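Putative glycoside hydrolase (Parabacteroides distasonis ATCC 8503, PDB 3GYC) probably hydrolyses glycosidic bonds as a TIM-barrel protein of the cellulase-like family, although its natural substrate is not established. Local coordinates at residues Glu13-Met21 with Thr367-Leu375; Trp162-Phe171 with Trp180-Trp191. All coordinates share one frame; numbering follows the deposited sequence. Where two conformers were deposited one is given.

Contact 1: Glu13-Met21 with Thr367-Leu375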
loop_
_atom_site.group_PDB
_atom_site.type_symbol
_atom_site.label_atom_id
_atom_site.label_comp_id
_atom_site.label_asym_id
_atom_site.label_seq_id
_atom_site.Cartn_x
_atom_site.Cartn_y
_atom_site.Cartn_z
ATOM N N GLU A 13 4.950 2.279 -26.095
ATOM C CA GLU A 13 5.610 2.828 -24.890
ATOM C C GLU A 13 4.995 2.091 -23.703
ATOM O O GLU A 13 3.911 1.527 -23.810
ATOM C CB GLU A 13 5.403 4.349 -24.769
ATOM N N ILE A 14 5.702 2.048 -22.588
ATOM C CA ILE A 14 5.191 1.384 -21.392
ATOM C C ILE A 14 4.347 2.396 -20.620
ATOM O O ILE A 14 4.777 3.540 -20.375
ATOM C CB ILE A 14 6.346 0.901 -20.520
ATOM C CG1 ILE A 14 7.188 -0.111 -21.305
ATOM C CG2 ILE A 14 5.824 0.296 -19.221
ATOM C CD1 ILE A 14 8.585 -0.209 -20.790
ATOM N N SER A 15 3.128 1.987 -20.289
ATOM C CA SER A 15 2.212 2.826 -19.525
ATOM C C SER A 15 2.233 2.505 -18.036
ATOM O O SER A 15 2.288 1.336 -17.639
ATOM C CB SER A 15 0.787 2.639 -20.031
ATOM O OG SER A 15 0.642 3.269 -21.286
ATOM N N PRO A 16 2.198 3.540 -17.196
ATOM C CA PRO A 16 2.033 3.265 -15.805
ATOM C C PRO A 16 0.674 2.609 -15.529
ATOM O O PRO A 16 -0.242 2.726 -16.302
ATOM C CB PRO A 16 2.031 4.663 -15.172
ATOM C CG PRO A 16 2.840 5.467 -16.045
ATOM C CD PRO A 16 2.623 4.919 -17.434
ATOM N N ARG A 17 0.557 1.957 -14.388
ATOM C CA ARG A 17 -0.702 1.409 -13.937
ATOM C C ARG A 17 -1.354 2.268 -12.848
ATOM O O ARG A 17 -0.681 2.858 -11.993
ATOM C CB ARG A 17 -0.546 -0.042 -13.468
ATOM C CG ARG A 17 -0.212 -0.923 -14.584
ATOM C CD ARG A 17 -1.047 -2.150 -14.604
ATOM N NE ARG A 17 -0.788 -2.961 -15.773
ATOM C CZ ARG A 17 -1.628 -3.888 -16.236
ATOM N NH1 ARG A 17 -2.810 -4.105 -15.648
ATOM N NH2 ARG A 17 -1.288 -4.598 -17.291
ATOM N N ALA A 18 -2.679 2.376 -12.924
ATOM C CA ALA A 18 -3.463 3.084 -11.920
ATOM C C ALA A 18 -3.865 2.005 -10.912
ATOM O O ALA A 18 -4.622 1.058 -11.213
ATOM C CB ALA A 18 -4.688 3.788 -12.519
ATOM N N ILE A 19 -3.328 2.162 -9.719
ATOM C CA ILE A 19 -3.423 1.159 -8.632
ATOM C C ILE A 19 -4.280 1.612 -7.461
ATOM O O ILE A 19 -4.439 2.802 -7.220
ATOM C CB ILE A 19 -1.958 0.727 -8.176
ATOM C CG1 ILE A 19 -1.952 -0.507 -7.281
ATOM C CG2 ILE A 19 -1.174 1.873 -7.468
ATOM C CD1 ILE A 19 -0.500 -1.149 -7.135
ATOM N N THR A 20 -4.897 0.651 -6.778
ATOM C CA THR A 20 -5.593 0.910 -5.549
ATOM C C THR A 20 -5.222 -0.163 -4.470
ATOM O O THR A 20 -5.036 -1.307 -4.804
ATOM C CB THR A 20 -7.104 0.915 -5.719
ATOM O OG1 THR A 20 -7.657 1.224 -4.459
ATOM C CG2 THR A 20 -7.672 -0.468 -6.123
HETATM N N MSE A 21 -5.079 0.282 -3.228
HETATM C CA MSE A 21 -4.866 -0.590 -2.076
HETATM C C MSE A 21 -6.204 -1.158 -1.587
HETATM O O MSE A 21 -7.093 -0.382 -1.161
HETATM C CB MSE A 21 -4.255 0.191 -0.927
HETATM C CG MSE A 21 -4.091 -0.661 0.312
HETATM SE SE MSE A 21 -3.808 0.432 1.835
HETATM C CE MSE A 21 -5.639 1.090 2.059
ATOM N N THR A 367 -7.378 8.409 -13.603
ATOM C CA THR A 367 -6.773 7.176 -14.110
ATOM C C THR A 367 -6.344 7.366 -15.556
ATOM O O THR A 367 -5.318 6.801 -15.958
ATOM C CB THR A 367 -7.635 5.934 -13.910
ATOM O OG1 THR A 367 -8.875 6.090 -14.596
ATOM C CG2 THR A 367 -7.855 5.714 -12.405
ATOM N N SER A 368 -7.074 8.173 -16.331
ATOM C CA SER A 368 -6.654 8.474 -17.702
ATOM C C SER A 368 -5.282 9.176 -17.662
ATOM O O SER A 368 -4.378 8.835 -18.406
ATOM C CB SER A 368 -7.668 9.360 -18.432
ATOM O OG SER A 368 -7.345 9.473 -19.818
ATOM N N ILE A 369 -5.131 10.157 -16.791
ATOM C CA ILE A 369 -3.864 10.874 -16.686
ATOM C C ILE A 369 -2.711 9.942 -16.283
ATOM O O ILE A 369 -1.609 9.992 -16.865
ATOM C CB ILE A 369 -3.977 12.033 -15.688
ATOM C CG1 ILE A 369 -4.790 13.196 -16.293
ATOM C CG2 ILE A 369 -2.578 12.533 -15.273
ATOM C CD1 ILE A 369 -5.409 14.130 -15.226
ATOM N N ILE A 370 -2.975 9.081 -15.300
ATOM C CA ILE A 370 -1.966 8.173 -14.781
ATOM C C ILE A 370 -1.496 7.228 -15.877
ATOM O O ILE A 370 -0.298 7.103 -16.130
ATOM C CB ILE A 370 -2.501 7.318 -13.652
ATOM C CG1 ILE A 370 -2.691 8.129 -12.376
ATOM C CG2 ILE A 370 -1.534 6.129 -13.390
ATOM C CD1 ILE A 370 -3.669 7.441 -11.386
ATOM N N ARG A 371 -2.458 6.592 -16.544
ATOM C CA ARG A 371 -2.132 5.580 -17.545
ATOM C C ARG A 371 -1.551 6.109 -18.871
ATOM O O ARG A 371 -1.011 5.344 -19.652
ATOM C CB ARG A 371 -3.338 4.678 -17.766
ATOM C CG ARG A 371 -3.646 3.881 -16.491
ATOM C CD ARG A 371 -4.978 3.193 -16.569
ATOM N NE ARG A 371 -5.056 2.312 -17.720
ATOM C CZ ARG A 371 -6.067 1.483 -17.963
ATOM N NH1 ARG A 371 -7.112 1.393 -17.134
ATOM N NH2 ARG A 371 -6.019 0.714 -19.038
ATOM N N SER A 372 -1.625 7.407 -19.082
ATOM C CA SER A 372 -1.053 8.031 -20.269
ATOM C C SER A 372 0.177 8.874 -19.887
ATOM O O SER A 372 0.690 9.583 -20.717
ATOM C CB SER A 372 -2.096 8.901 -20.960
ATOM O OG SER A 372 -2.406 9.991 -20.126
ATOM N N SER A 373 0.643 8.813 -18.642
ATOM C CA SER A 373 1.850 9.544 -18.279
ATOM C C SER A 373 3.109 8.798 -18.774
ATOM O O SER A 373 3.255 7.613 -18.556
ATOM C CB SER A 373 1.913 9.789 -16.778
ATOM O OG SER A 373 0.851 10.638 -16.374
ATOM N N PRO A 374 3.990 9.486 -19.519
ATOM C CA PRO A 374 5.248 8.852 -19.930
ATOM C C PRO A 374 6.204 8.632 -18.758
ATOM O O PRO A 374 6.226 9.431 -17.827
ATOM C CB PRO A 374 5.847 9.878 -20.891
ATOM C CG PRO A 374 5.237 11.142 -20.537
ATOM C CD PRO A 374 3.888 10.870 -20.001
ATOM N N LEU A 375 6.986 7.562 -18.816
ATOM C CA LEU A 375 7.989 7.221 -17.794
ATOM C C LEU A 375 9.333 7.898 -18.072
ATOM O O LEU A 375 9.699 8.095 -19.222
ATOM C CB LEU A 375 8.196 5.699 -17.753
ATOM C CG LEU A 375 7.003 4.880 -17.235
ATOM C CD1 LEU A 375 7.308 3.385 -17.339
ATOM C CD2 LEU A 375 6.727 5.284 -15.832
HETATM O O HOH W 1 6.377 5.553 -20.995
HETATM O O HOH W 2 1.275 5.776 -21.449
#

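Contact 2: Trp162-Phe171 with Trp180-Trp191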
loop_
_atom_site.group_PDB
_atom_site.type_symbol
_atom_site.label_atom_id
_atom_site.label_comp_id
_atom_site.label_asym_id
_atom_site.label_seq_id
_atom_site.Cartn_x
_atom_site.Cartn_y
_atom_site.Cartn_z
ATOM N N TRP A 162 7.384 -1.048 6.684
ATOM C CA TRP A 162 8.526 -1.576 7.410
ATOM C C TRP A 162 9.323 -0.440 8.072
ATOM O O TRP A 162 9.564 0.593 7.449
ATOM C CB TRP A 162 9.424 -2.333 6.441
ATOM C CG TRP A 162 10.660 -2.992 7.067
ATOM C CD1 TRP A 162 11.923 -2.500 7.099
ATOM C CD2 TRP A 162 10.711 -4.270 7.716
ATOM N NE1 TRP A 162 12.764 -3.386 7.734
ATOM C CE2 TRP A 162 12.042 -4.479 8.125
ATOM C CE3 TRP A 162 9.754 -5.254 7.999
ATOM C CZ2 TRP A 162 12.443 -5.633 8.790
ATOM C CZ3 TRP A 162 10.146 -6.392 8.667
ATOM C CH2 TRP A 162 11.484 -6.572 9.067
ATOM N N PRO A 163 9.779 -0.638 9.323
ATOM C CA PRO A 163 9.605 -1.819 10.155
ATOM C C PRO A 163 8.661 -1.565 11.330
ATOM O O PRO A 163 8.955 -1.978 12.436
ATOM C CB PRO A 163 11.030 -2.069 10.651
ATOM C CG PRO A 163 11.558 -0.713 10.878
ATOM C CD PRO A 163 10.897 0.179 9.827
ATOM N N GLY A 164 7.547 -0.882 11.104
ATOM C CA GLY A 164 6.596 -0.576 12.194
ATOM C C GLY A 164 6.155 -1.801 12.996
ATOM O O GLY A 164 5.754 -2.822 12.421
ATOM N N ASP A 165 6.187 -1.706 14.320
ATOM C CA ASP A 165 5.814 -2.864 15.151
ATOM C C ASP A 165 4.354 -3.340 15.028
ATOM O O ASP A 165 4.052 -4.466 15.408
ATOM C CB ASP A 165 6.223 -2.686 16.620
ATOM C CG ASP A 165 5.630 -1.454 17.270
ATOM O OD1 ASP A 165 4.708 -0.836 16.701
ATOM O OD2 ASP A 165 6.107 -1.105 18.383
ATOM N N SER A 166 3.453 -2.504 14.524
ATOM C CA SER A 166 2.076 -2.945 14.289
ATOM C C SER A 166 2.044 -4.045 13.247
ATOM O O SER A 166 1.199 -4.933 13.309
ATOM C CB SER A 166 1.195 -1.819 13.731
ATOM O OG SER A 166 1.100 -0.746 14.640
ATOM N N TRP A 167 2.942 -3.964 12.272
ATOM C CA TRP A 167 2.928 -4.924 11.162
ATOM C C TRP A 167 4.048 -5.958 11.268
ATOM O O TRP A 167 3.868 -7.105 10.847
ATOM C CB TRP A 167 3.003 -4.180 9.813
ATOM C CG TRP A 167 2.243 -2.893 9.856
ATOM C CD1 TRP A 167 2.759 -1.659 9.735
ATOM C CD2 TRP A 167 0.843 -2.721 10.138
ATOM N NE1 TRP A 167 1.780 -0.714 9.879
ATOM C CE2 TRP A 167 0.592 -1.339 10.146
ATOM C CE3 TRP A 167 -0.228 -3.606 10.365
ATOM C CZ2 TRP A 167 -0.677 -0.813 10.375
ATOM C CZ3 TRP A 167 -1.491 -3.074 10.605
ATOM C CH2 TRP A 167 -1.700 -1.693 10.594
ATOM N N ALA A 168 5.186 -5.563 11.844
ATOM C CA ALA A 168 6.358 -6.450 11.965
ATOM C C ALA A 168 6.782 -6.612 13.438
ATOM O O ALA A 168 7.886 -6.192 13.833
ATOM C CB ALA A 168 7.507 -5.918 11.123
ATOM N N PRO A 169 5.902 -7.210 14.264
ATOM C CA PRO A 169 6.264 -7.458 15.671
ATOM C C PRO A 169 7.350 -8.531 15.824
ATOM O O PRO A 169 8.051 -8.587 16.858
ATOM C CB PRO A 169 4.940 -7.937 16.277
ATOM C CG PRO A 169 4.160 -8.451 15.166
ATOM C CD PRO A 169 4.522 -7.635 13.980
ATOM N N PHE A 170 7.444 -9.408 14.831
ATOM C CA PHE A 170 8.475 -10.438 14.778
ATOM C C PHE A 170 9.866 -9.825 14.598
ATOM O O PHE A 170 10.857 -10.468 14.843
ATOM C CB PHE A 170 8.198 -11.439 13.641
ATOM C CG PHE A 170 7.818 -10.797 12.313
ATOM C CD1 PHE A 170 8.786 -10.386 11.418
ATOM C CD2 PHE A 170 6.486 -10.625 11.984
ATOM C CE1 PHE A 170 8.447 -9.811 10.225
ATOM C CE2 PHE A 170 6.135 -10.063 10.793
ATOM C CZ PHE A 170 7.121 -9.654 9.900
ATOM N N PHE A 171 9.935 -8.595 14.113
ATOM C CA PHE A 171 11.206 -7.914 13.945
ATOM C C PHE A 171 11.412 -6.994 15.135
ATOM O O PHE A 171 12.470 -6.996 15.745
ATOM C CB PHE A 171 11.212 -7.112 12.641
ATOM C CG PHE A 171 12.426 -6.281 12.460
ATOM C CD1 PHE A 171 13.584 -6.843 11.955
ATOM C CD2 PHE A 171 12.427 -4.939 12.802
ATOM C CE1 PHE A 171 14.728 -6.093 11.801
ATOM C CE2 PHE A 171 13.565 -4.171 12.648
ATOM C CZ PHE A 171 14.721 -4.750 12.149
ATOM N N TRP A 180 9.765 2.574 15.247
ATOM C CA TRP A 180 8.797 2.773 14.162
ATOM C C TRP A 180 9.382 3.583 12.991
ATOM O O TRP A 180 9.983 4.640 13.173
ATOM C CB TRP A 180 7.475 3.436 14.659
ATOM C CG TRP A 180 6.386 3.436 13.574
ATOM C CD1 TRP A 180 6.330 4.242 12.459
ATOM C CD2 TRP A 180 5.227 2.573 13.494
ATOM N NE1 TRP A 180 5.219 3.923 11.690
ATOM C CE2 TRP A 180 4.525 2.912 12.304
ATOM C CE3 TRP A 180 4.718 1.552 14.309
ATOM C CZ2 TRP A 180 3.346 2.258 11.912
ATOM C CZ3 TRP A 180 3.547 0.911 13.926
ATOM C CH2 TRP A 180 2.872 1.266 12.743
ATOM N N GLY A 181 9.213 3.048 11.788
ATOM C CA GLY A 181 9.618 3.737 10.572
ATOM C C GLY A 181 11.089 3.876 10.222
ATOM O O GLY A 181 11.382 4.327 9.112
ATOM N N ASN A 182 12.012 3.488 11.111
ATOM C CA ASN A 182 13.457 3.631 10.812
ATOM C C ASN A 182 14.064 2.483 10.009
ATOM O O ASN A 182 15.009 1.807 10.435
ATOM C CB ASN A 182 14.234 3.862 12.085
ATOM C CG ASN A 182 13.751 5.062 12.810
ATOM O OD1 ASN A 182 13.066 5.900 12.231
ATOM N ND2 ASN A 182 14.059 5.148 14.082
ATOM N N TRP A 183 13.554 2.339 8.796
ATOM C CA TRP A 183 13.957 1.260 7.899
ATOM C C TRP A 183 15.428 1.309 7.536
ATOM O O TRP A 183 16.012 0.291 7.220
ATOM C CB TRP A 183 13.127 1.303 6.623
ATOM C CG TRP A 183 13.331 2.533 5.766
ATOM C CD1 TRP A 183 12.568 3.655 5.757
ATOM C CD2 TRP A 183 14.373 2.750 4.802
ATOM N NE1 TRP A 183 13.050 4.550 4.835
ATOM C CE2 TRP A 183 14.166 4.020 4.243
ATOM C CE3 TRP A 183 15.441 1.980 4.346
ATOM C CZ2 TRP A 183 14.981 4.539 3.252
ATOM C CZ3 TRP A 183 16.254 2.497 3.367
ATOM C CH2 TRP A 183 16.024 3.768 2.829
ATOM N N TYR A 184 16.007 2.499 7.603
ATOM C CA TYR A 184 17.406 2.725 7.206
ATOM C C TYR A 184 18.454 2.334 8.240
ATOM O O TYR A 184 19.639 2.377 7.911
ATOM C CB TYR A 184 17.612 4.191 6.818
ATOM C CG TYR A 184 17.178 5.173 7.903
ATOM C CD1 TYR A 184 18.037 5.557 8.930
ATOM C CD2 TYR A 184 15.897 5.697 7.893
ATOM C CE1 TYR A 184 17.609 6.441 9.904
ATOM C CE2 TYR A 184 15.476 6.570 8.832
ATOM C CZ TYR A 184 16.316 6.942 9.832
ATOM O OH TYR A 184 15.818 7.821 10.740
ATOM N N LYS A 185 18.047 1.979 9.468
ATOM C CA LYS A 185 19.010 1.559 10.504
ATOM C C LYS A 185 19.645 0.220 10.095
ATOM O O LYS A 185 19.018 -0.573 9.386
ATOM C CB LYS A 185 18.374 1.505 11.908
ATOM C CG LYS A 185 18.053 2.889 12.512
ATOM C CD LYS A 185 17.723 2.830 14.011
ATOM N N GLU A 186 20.881 -0.016 10.530
ATOM C CA GLU A 186 21.655 -1.189 10.097
ATOM C C GLU A 186 20.973 -2.546 10.273
ATOM O O GLU A 186 21.113 -3.415 9.415
ATOM C CB GLU A 186 23.065 -1.212 10.748
ATOM N N GLU A 187 20.276 -2.747 11.385
ATOM C CA GLU A 187 19.609 -4.032 11.640
ATOM C C GLU A 187 18.514 -4.284 10.615
ATOM O O GLU A 187 18.285 -5.427 10.208
ATOM C CB GLU A 187 18.970 -4.087 13.031
ATOM C CG GLU A 187 19.901 -3.804 14.212
ATOM C CD GLU A 187 20.086 -2.322 14.478
ATOM O OE1 GLU A 187 20.547 -1.610 13.553
ATOM O OE2 GLU A 187 19.793 -1.883 15.625
ATOM N N SER A 188 17.829 -3.215 10.220
ATOM C CA SER A 188 16.754 -3.300 9.233
ATOM C C SER A 188 17.304 -3.613 7.851
ATOM O O SER A 188 16.848 -4.557 7.183
ATOM C CB SER A 188 15.939 -2.000 9.224
ATOM O OG SER A 188 15.078 -1.923 8.105
ATOM N N LEU A 189 18.290 -2.824 7.430
ATOM C CA LEU A 189 18.940 -3.018 6.140
ATOM C C LEU A 189 19.452 -4.443 5.970
ATOM O O LEU A 189 19.276 -5.035 4.904
ATOM C CB LEU A 189 20.111 -2.040 5.955
ATOM C CG LEU A 189 19.732 -0.563 5.879
ATOM C CD1 LEU A 189 20.994 0.261 5.828
ATOM C CD2 LEU A 189 18.811 -0.268 4.693
ATOM N N ARG A 190 20.051 -4.991 7.024
ATOM C CA ARG A 190 20.623 -6.334 6.985
ATOM C C ARG A 190 19.557 -7.403 6.835
ATOM O O ARG A 190 19.719 -8.363 6.094
ATOM C CB ARG A 190 21.445 -6.612 8.247
ATOM C CG ARG A 190 22.286 -7.875 8.157
ATOM N N TRP A 191 18.487 -7.262 7.589
ATOM C CA TRP A 191 17.360 -8.166 7.510
ATOM C C TRP A 191 16.775 -8.169 6.104
ATOM O O TRP A 191 16.570 -9.222 5.502
ATOM C CB TRP A 191 16.282 -7.701 8.495
ATOM C CG TRP A 191 15.018 -8.461 8.422
ATOM C CD1 TRP A 191 14.118 -8.448 7.410
ATOM C CD2 TRP A 191 14.475 -9.312 9.432
ATOM N NE1 TRP A 191 13.070 -9.260 7.702
ATOM C CE2 TRP A 191 13.259 -9.808 8.942
ATOM C CE3 TRP A 191 14.908 -9.710 10.701
ATOM C CZ2 TRP A 191 12.439 -10.664 9.686
ATOM C CZ3 TRP A 191 14.103 -10.575 11.444
ATOM C CH2 TRP A 191 12.885 -11.046 10.929
#

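Contact 1: Glu13-Met21 with Thr367-Leu375
The ring of P16 sits in the turn that ends helix 360-371, where the packing is tight. Its CD lies 3.0 Å from the carbonyl O of S373, and its CB rests 3.5 Å from I370 O. Deeper in, A18 points its methyl at the helix and meets T367 CG2 at 3.7 Å. I370 sends two branches to the strand: CG2, anti to the backbone N (chi1 of CG1 -73°), lies against R17 O and A18 CA, while CD1 reaches the A18 methyl. The aliphatic part of R371 runs beside this, CG 3.6 Å from P16 O, and then bends at chi3 (57°) toward G50 O, which its NH1 donates to.

Toward I14 and S15 the contact slackens and water takes over. One water bridges I14 O (2.6 Å) and L375 N (3.0 Å), and another links S15 OG with R371 O. L375 still touches I14 with CD1 and the P16 ring with CD2 (3.9 Å to CG).

Strand 17-21 and helix 367-371 run at 127° to each other. Their pairing packs the last barrel helix, which follows strand 340-343, against the first strand, as at the closure of a TIM barrel.

Contact 2: Trp162-Phe171 with Trp180-Trp191
W162 reaches across to helix 186-200 and gives the one direct hydrogen bond between 162-171 and 180-191: its NE1 donates to S188 OG at 2.8 Å, with an N-H...O angle of 143° and the oxygen close to the indole plane. S188 OG in turn donates to W183 O, so this hydroxyl both accepts and donates, tying the tryptophan ring to the turn that leads into the helix.

Aromatic contacts gather on W191. The F171 ring sets its edge on the W191 face, planes 87° apart, with CD1 3.4 Å from CE3. W162 comes to that face more obliquely, its CH2 3.4 Å from W191 NE1, while its CZ2 lies over the face of F171. F170 turns its ring edge to W191 at CZ2. With an alanine in place of W191, the edge of F171 and the benzo end of W162 would probably face a gap beside P130 and L133 of helix 130-146.

All this belongs to the excursion after strand 153-157, the fourth of the barrel. Segment 162-171 is preceded directly by N160 and E161, a sequence resembling the Asn-Glu pair of clan GH-A glycosidases, although its role here is not established.

A CH-pi contact holds the other end. With chi1 at -171°, CG anti to the backbone N, W180 lays its six-membered ring over G164, whose CA is 3.7 Å from the centroid, close enough to leave no room for a CB on that side. At that ring's edge lie D165 OD1, 3.4 Å from CE3, and S166 OG, while W167 NE1 approaches CH2 obliquely at 3.6 Å.

Apolar packing fills the middle: P163, after a cis peptide bond, puts CD 4.1 Å from W183 CB, which also touches W162 CD1.

Contacts 1 and 2 lie on opposite sides of the chain's centre, their own centres 30 Å apart, and do not touch; their nearest atoms are about 9 Å apart. Contact 1 lies where the first strand enters the barrel, next to the chain's end at L393. Contact 2 belongs to the loops beyond the C-terminal end of the fourth strand, the side on which TIM-barrel enzymes carry their active sites. A bound 1,2-ethanediol, probably from the crystallisation liquor, comes within about 3 Å of the W167 side chain, consistent with a pocket there. The first strand, 17-23, runs from contact 1 toward that side.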